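Local structure of fucose-specific lectin (Aleuria aurantia, 6GKE) at residues A210-T222 and T264-I276. The protein binds L-fucose, with strongest preference for alpha-1,6-linked core fucose on glycoproteins, through sites set between the blades of a six-bladed beta-propeller. The protein carries 1 engineered substitution. Sequence-based numbering, arbitrary orientation.
Sequences AGVSIAAISWGST and TFIAANSSGNIDI. With GOL (glycerol), chain H.
Trp219 lays one face of its indole against Ile274. CG1 of Ile274 stands 3.5 Å from the centroid of the Trp219 six-membered ring, only 9° off the ring normal, a CH-pi contact. With that CG1 anti to the backbone N (chi1 -169°), CD1 lies over the CG-CD2 side of the indole, 3.4 Å from CD2 of Trp219. The two side chains cross at about a right angle.

Next inward, Ile217 packs against both Ser270 and Ile276: its CD1 meets Ile276 CG2 at 3.7 Å, while its CB lies against the Ser270 hydroxyl. Ala215 and Ala268 then bring their methyls together, and the two strands, 213-219 and 267-271, run nearly parallel, too far apart for backbone pairing. Each is the innermost strand of its own blade, bonded instead to 224-230 and 275-282.

At the start of the strands Ser213 bridges the seam. Its OG, anti to the backbone N, is carried toward the 264-276 segment, where it accepts a nearly straight bond from Ile266 N (3.0 Å) and sits in the plane of the Phe265 ring, at its edge. Water 1 lies within hydrogen-bonding distance of Ile214 O and Ile266 O; farther along, water 2 donates to Ser218 O and hydrogen-bonds Ser270 OG. A glycerol, probably from the crystallisation liquor, links Gly211 O to Thr264 O.

This is the inter-blade packing of a beta-propeller, here between repeats 5 and 6. A bound fucose touches Trp219, Ile274 and Ile276, and Arg226, Glu238, Trp292 and Trp298 complete its surroundings. The chemistry is thus divided: apolar side chains close the seam beside the sugar, whereas waters and two serine hydroxyls make the polar links across it, where no direct strand pairing connects the blades.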
ATOM      1  N   ALA A 210      -8.769  -6.511  18.141  1.00  8.22           N
ATOM      2  CA  ALA A 210      -7.426  -6.107  18.527  1.00  8.17           C
ATOM      3  C   ALA A 210      -6.835  -5.172  17.464  1.00  7.32           C
ATOM      4  O   ALA A 210      -6.834  -5.494  16.281  1.00  8.35           O
ATOM      5  CB  ALA A 210      -6.551  -7.321  18.716  1.00  9.09           C
ATOM      6  N   GLY A 211      -6.315  -4.024  17.905  1.00  6.75           N
ATOM      7  CA  GLY A 211      -5.554  -3.123  17.047  1.00  6.58           C
ATOM      8  C   GLY A 211      -6.396  -2.141  16.243  1.00  6.04           C
ATOM      9  O   GLY A 211      -5.896  -1.586  15.276  1.00  7.24           O
ATOM     10  N   VAL A 212      -7.644  -1.885  16.642  1.00  5.57           N
ATOM     11  CA  VAL A 212      -8.465  -0.894  15.933  1.00  5.53           C
ATOM     12  C   VAL A 212      -7.816   0.495  15.979  1.00  5.30           C
ATOM     13  O   VAL A 212      -7.201   0.909  16.969  1.00  5.68           O
ATOM     14  CB  VAL A 212      -9.897  -0.818  16.487  1.00  5.77           C
ATOM     15  CG1 VAL A 212     -10.708  -2.031  16.082  1.00  6.21           C
ATOM     16  CG2 VAL A 212      -9.938  -0.604  17.997  1.00  5.91           C
ATOM     17  N   SER A 213      -8.038   1.249  14.900  1.00  4.94           N
ATOM     18  CA  SER A 213      -7.743   2.669  14.836  1.00  4.81           C
ATOM     19  C   SER A 213      -8.900   3.433  15.489  1.00  4.63           C
ATOM     20  O   SER A 213     -10.049   3.148  15.192  1.00  5.61           O
ATOM     21  CB  SER A 213      -7.524   3.068  13.390  1.00  4.92           C
ATOM     22  OG  SER A 213      -7.221   4.446  13.258  1.00  4.99           O
ATOM     23  N   ILE A 214      -8.585   4.396  16.364  1.00  4.49           N
ATOM     24  CA  ILE A 214      -9.575   5.071  17.218  1.00  4.73           C
ATOM     25  C   ILE A 214      -9.544   6.575  16.940  1.00  4.79           C
ATOM     26  O   ILE A 214      -8.485   7.158  16.769  1.00  5.18           O
ATOM     27  CB  ILE A 214      -9.292   4.777  18.707  1.00  5.09           C
ATOM     28  CG1 ILE A 214      -9.374   3.275  18.987  1.00  5.47           C
ATOM     29  CG2 ILE A 214     -10.206   5.576  19.633  1.00  5.50           C
ATOM     30  CD1 ILE A 214      -8.874   2.868  20.350  1.00  6.13           C
ATOM     31  N   ALA A 215     -10.719   7.205  16.957  1.00  4.84           N
ATOM     32  CA  ALA A 215     -10.828   8.653  16.894  1.00  5.02           C
ATOM     33  C   ALA A 215     -11.975   9.081  17.812  1.00  5.11           C
ATOM     34  O   ALA A 215     -12.870   8.288  18.102  1.00  6.67           O
ATOM     35  CB  ALA A 215     -11.053   9.119  15.473  1.00  5.66           C
ATOM     36  N   ALA A 216     -11.942  10.328  18.276  1.00  4.77           N
ATOM     37  CA  ALA A 216     -13.015  10.819  19.137  1.00  4.90           C
ATOM     38  C   ALA A 216     -13.242  12.301  18.869  1.00  5.03           C
ATOM     39  O   ALA A 216     -12.289  13.048  18.647  1.00  5.78           O
ATOM     40  CB  ALA A 216     -12.695  10.595  20.596  1.00  5.60           C
ATOM     41  N   ILE A 217     -14.516  12.699  18.937  1.00  5.06           N
ATOM     42  CA  ILE A 217     -14.941  14.088  18.790  1.00  5.39           C
ATOM     43  C   ILE A 217     -15.974  14.391  19.876  1.00  5.37           C
ATOM     44  O   ILE A 217     -16.554  13.491  20.489  1.00  5.74           O
ATOM     45  CB  ILE A 217     -15.534  14.354  17.391  1.00  6.42           C
ATOM     46  CG1 ILE A 217     -16.769  13.477  17.151  1.00  7.84           C
ATOM     47  CG2 ILE A 217     -14.472  14.165  16.321  1.00  7.29           C
ATOM     48  CD1 ILE A 217     -17.600  13.838  15.950  1.00  9.00           C
ATOM     49  N   SER A 218     -16.249  15.678  20.071  1.00  5.32           N
ATOM     50  CA  SER A 218     -17.258  16.095  21.026  1.00  5.49           C
ATOM     51  C   SER A 218     -17.719  17.508  20.681  1.00  5.94           C
ATOM     52  O   SER A 218     -17.005  18.254  20.012  1.00  6.58           O
ATOM     53  CB  SER A 218     -16.739  16.026  22.444  1.00  5.82           C
ATOM     54  OG  SER A 218     -15.686  16.956  22.658  1.00  6.48           O
ATOM     55  N   TRP A 219     -18.907  17.863  21.166  1.00  6.25           N
ATOM     56  CA  TRP A 219     -19.428  19.203  20.999  1.00  6.57           C
ATOM     57  C   TRP A 219     -20.555  19.427  22.000  1.00  6.65           C
ATOM     58  O   TRP A 219     -21.063  18.491  22.611  1.00  7.18           O
ATOM     59  CB  TRP A 219     -19.920  19.451  19.566  1.00  7.15           C
ATOM     60  CG  TRP A 219     -21.188  18.732  19.213  1.00  7.66           C
ATOM     61  CD1 TRP A 219     -22.462  19.228  19.192  1.00  8.89           C
ATOM     62  CD2 TRP A 219     -21.288  17.359  18.797  1.00  8.11           C
ATOM     63  NE1 TRP A 219     -23.339  18.250  18.803  1.00  9.56           N
ATOM     64  CE2 TRP A 219     -22.650  17.091  18.553  1.00  9.39           C
ATOM     65  CE3 TRP A 219     -20.353  16.336  18.591  1.00  8.30           C
ATOM     66  CZ2 TRP A 219     -23.087  15.831  18.136  1.00  9.84           C
ATOM     67  CZ3 TRP A 219     -20.787  15.096  18.175  1.00  9.48           C
ATOM     68  CH2 TRP A 219     -22.139  14.853  17.944  1.00 10.23           C
ATOM     69  N   GLY A 220     -20.947  20.687  22.141  1.00  7.19           N
ATOM     70  CA  GLY A 220     -22.179  21.022  22.814  1.00  7.32           C
ATOM     71  C   GLY A 220     -22.048  21.125  24.323  1.00  7.66           C
ATOM     72  O   GLY A 220     -20.961  21.293  24.875  1.00  8.87           O
ATOM     73  N   SER A 221     -23.208  21.059  24.984  1.00  7.77           N
ATOM     74  CA  SER A 221     -23.357  21.393  26.393  1.00  8.32           C
ATOM     75  C   SER A 221     -23.567  20.155  27.269  1.00  7.95           C
ATOM     76  O   SER A 221     -23.282  20.196  28.454  1.00  9.10           O
ATOM     77  CB  SER A 221     -24.490  22.374  26.577  1.00  8.91           C
ATOM     78  OG  SER A 221     -25.740  21.832  26.153  1.00  9.71           O
ATOM     79  N   THR A 222     -24.098  19.073  26.700  1.00  7.70           N
ATOM     80  CA  THR A 222     -24.358  17.866  27.481  1.00  7.96           C
ATOM     81  C   THR A 222     -23.082  17.335  28.146  1.00  8.01           C
ATOM     82  O   THR A 222     -23.123  17.023  29.333  1.00  9.10           O
ATOM     83  CB  THR A 222     -25.093  16.815  26.644  1.00  8.76           C
ATOM     84  OG1 THR A 222     -26.393  17.336  26.367  1.00  9.38           O
ATOM     85  CG2 THR A 222     -25.237  15.486  27.351  1.00  9.64           C
ATOM     86  N   THR A 264      -5.258  -0.305   7.730  1.00  5.23           N
ATOM     87  CA  THR A 264      -5.344   1.129   7.498  1.00  5.21           C
ATOM     88  C   THR A 264      -5.917   1.843   8.728  1.00  5.00           C
ATOM     89  O   THR A 264      -6.387   1.229   9.679  1.00  5.56           O
ATOM     90  CB  THR A 264      -6.183   1.423   6.251  1.00  5.73           C
ATOM     91  OG1 THR A 264      -7.486   0.874   6.445  1.00  5.83           O
ATOM     92  CG2 THR A 264      -5.545   0.877   4.993  1.00  5.99           C
ATOM     93  N   PHE A 265      -5.888   3.175   8.667  1.00  4.90           N
ATOM     94  CA  PHE A 265      -6.230   4.039   9.799  1.00  5.06           C
ATOM     95  C   PHE A 265      -7.437   4.921   9.477  1.00  5.07           C
ATOM     96  O   PHE A 265      -7.804   5.097   8.316  1.00  5.55           O
ATOM     97  CB  PHE A 265      -5.007   4.884  10.166  1.00  5.56           C
ATOM     98  CG  PHE A 265      -3.847   4.022  10.589  1.00  5.71           C
ATOM     99  CD1 PHE A 265      -3.817   3.456  11.855  1.00  6.74           C
ATOM    100  CD2 PHE A 265      -2.840   3.690   9.699  1.00  5.62           C
ATOM    101  CE1 PHE A 265      -2.792   2.602  12.231  1.00  7.41           C
ATOM    102  CE2 PHE A 265      -1.814   2.836  10.080  1.00  5.98           C
ATOM    103  CZ  PHE A 265      -1.797   2.289  11.341  1.00  6.86           C
ATOM    104  N   ILE A 266      -8.014   5.506  10.532  1.00  4.64           N
ATOM    105  CA  ILE A 266      -9.080   6.486  10.386  1.00  4.81           C
ATOM    106  C   ILE A 266      -8.669   7.799  11.059  1.00  4.72           C
ATOM    107  O   ILE A 266      -7.718   7.869  11.835  1.00  5.06           O
ATOM    108  CB  ILE A 266     -10.430   5.987  10.948  1.00  5.23           C
ATOM    109  CG1 ILE A 266     -10.406   5.786  12.468  1.00  5.57           C
ATOM    110  CG2 ILE A 266     -10.871   4.741  10.206  1.00  5.71           C
ATOM    111  CD1 ILE A 266     -11.771   5.541  13.084  1.00  5.77           C
ATOM    112  N   ALA A 267      -9.433   8.850  10.760  1.00  4.85           N
ATOM    113  CA  ALA A 267      -9.370  10.110  11.482  1.00  4.95           C
ATOM    114  C   ALA A 267     -10.756  10.743  11.428  1.00  5.10           C
ATOM    115  O   ALA A 267     -11.502  10.491  10.486  1.00  6.44           O
ATOM    116  CB  ALA A 267      -8.338  11.036  10.878  1.00  5.59           C
ATOM    117  N   ALA A 268     -11.089  11.561  12.424  1.00  5.16           N
ATOM    118  CA  ALA A 268     -12.381  12.227  12.438  1.00  5.53           C
ATOM    119  C   ALA A 268     -12.189  13.724  12.656  1.00  5.92           C
ATOM    120  O   ALA A 268     -11.265  14.153  13.344  1.00  7.28           O
ATOM    121  CB  ALA A 268     -13.280  11.643  13.503  1.00  6.04           C
ATOM    122  N   ASN A 269     -13.113  14.505  12.096  1.00  5.84           N
ATOM    123  CA  ASN A 269     -13.233  15.902  12.445  1.00  6.02           C
ATOM    124  C   ASN A 269     -14.703  16.217  12.725  1.00  6.38           C
ATOM    125  O   ASN A 269     -15.598  15.420  12.445  1.00  6.79           O
ATOM    126  CB  ASN A 269     -12.609  16.825  11.390  1.00  6.01           C
ATOM    127  CG  ASN A 269     -13.357  16.860  10.073  1.00  6.13           C
ATOM    128  OD1 ASN A 269     -14.558  16.601  10.027  1.00  8.15           O
ATOM    129  ND2 ASN A 269     -12.678  17.220   8.995  1.00  6.13           N
ATOM    130  N   SER A 270     -14.919  17.392  13.309  1.00  6.88           N
ATOM    131  CA  SER A 270     -16.251  17.887  13.550  1.00  7.63           C
ATOM    132  C   SER A 270     -16.185  19.397  13.759  1.00  7.71           C
ATOM    133  O   SER A 270     -15.191  19.933  14.232  1.00  8.71           O
ATOM    134  CB  SER A 270     -16.939  17.188  14.715  1.00  8.72           C
ATOM    135  OG  SER A 270     -16.326  17.491  15.962  1.00 10.39           O
ATOM    136  N   SER A 271     -17.297  20.056  13.444  1.00  8.11           N
ATOM    137  CA  SER A 271     -17.498  21.448  13.780  1.00  8.25           C
ATOM    138  C   SER A 271     -18.988  21.759  13.627  1.00  8.75           C
ATOM    139  O   SER A 271     -19.759  20.941  13.121  1.00  8.84           O
ATOM    140  CB  SER A 271     -16.621  22.386  12.961  1.00  8.71           C
ATOM    141  OG  SER A 271     -16.821  22.231  11.565  1.00  9.49           O
ATOM    142  N   GLY A 272     -19.392  22.941  14.083  1.00  9.35           N
ATOM    143  CA  GLY A 272     -20.791  23.302  14.040  1.00 10.45           C
ATOM    144  C   GLY A 272     -21.622  22.463  14.996  1.00 10.77           C
ATOM    145  O   GLY A 272     -21.163  22.098  16.074  1.00 11.91           O
ATOM    146  N   ASN A 273     -22.866  22.180  14.602  1.00 11.20           N
ATOM    147  CA  ASN A 273     -23.810  21.468  15.481  1.00 12.01           C
ATOM    148  C   ASN A 273     -24.819  20.703  14.622  1.00 11.51           C
ATOM    149  O   ASN A 273     -26.000  21.025  14.629  1.00 13.41           O
ATOM    150  CB  ASN A 273     -24.461  22.413  16.504  1.00 14.21           C
ATOM    151  CG  ASN A 273     -24.813  23.764  15.928  1.00 16.39           C
ATOM    152  OD1 ASN A 273     -25.714  23.877  15.099  1.00 21.86           O
ATOM    153  ND2 ASN A 273     -24.102  24.793  16.354  1.00 19.43           N
ATOM    154  N   ILE A 274     -24.381  19.649  13.909  1.00 10.75           N
ATOM    155  CA  ILE A 274     -23.027  19.116  13.913  1.00  9.54           C
ATOM    156  C   ILE A 274     -22.712  18.596  12.508  1.00  9.57           C
ATOM    157  O   ILE A 274     -23.565  18.008  11.847  1.00 10.55           O
ATOM    158  CB  ILE A 274     -22.858  18.000  14.970  1.00  9.71           C
ATOM    159  CG1 ILE A 274     -21.392  17.610  15.183  1.00  9.67           C
ATOM    160  CG2 ILE A 274     -23.708  16.779  14.636  1.00 10.78           C
ATOM    161  CD1 ILE A 274     -20.512  18.712  15.732  1.00  9.53           C
ATOM    162  N   ASP A 275     -21.472  18.826  12.077  1.00  8.78           N
ATOM    163  CA  ASP A 275     -20.904  18.258  10.863  1.00  8.88           C
ATOM    164  C   ASP A 275     -19.775  17.318  11.280  1.00  7.83           C
ATOM    165  O   ASP A 275     -18.954  17.693  12.116  1.00  8.66           O
ATOM    166  CB  ASP A 275     -20.382  19.357   9.942  1.00 10.29           C
ATOM    167  CG  ASP A 275     -21.445  20.371   9.572  1.00 11.83           C
ATOM    168  OD1 ASP A 275     -22.480  19.956   9.018  1.00 13.98           O
ATOM    169  OD2 ASP A 275     -21.239  21.564   9.855  1.00 15.22           O
ATOM    170  N   ILE A 276     -19.765  16.096  10.726  1.00  7.55           N
ATOM    171  CA  ILE A 276     -18.774  15.074  11.074  1.00  6.93           C
ATOM    172  C   ILE A 276     -18.244  14.429   9.796  1.00  6.43           C
ATOM    173  O   ILE A 276     -19.022  14.012   8.943  1.00  7.41           O
ATOM    174  CB  ILE A 276     -19.350  13.985  12.001  1.00  6.93           C
ATOM    175  CG1 ILE A 276     -20.040  14.570  13.235  1.00  7.34           C
ATOM    176  CG2 ILE A 276     -18.253  13.000  12.385  1.00  6.91           C
ATOM    177  CD1 ILE A 276     -20.869  13.569  14.007  1.00  7.77           C
TER
HETATM  178  C1  GOL H 408      -6.259  -0.859  11.979  1.00  7.25           C
HETATM  179  O1  GOL H 408      -6.323  -1.313  10.619  1.00  6.58           O
HETATM  180  C2  GOL H 408      -4.945  -0.138  12.278  1.00  7.69           C
HETATM  181  O2  GOL H 408      -4.991   0.327  13.634  1.00  7.42           O
HETATM  182  C3  GOL H 408      -3.710  -1.020  12.081  1.00  8.66           C
HETATM  183  O3  GOL H 408      -3.780  -2.221  12.861  1.00  9.18           O
HETATM  184  O   HOH W   1      -7.045   7.520  14.418  1.00  9.41           O
HETATM  185  O   HOH W   2     -16.929  19.589  17.500  1.00 12.46           O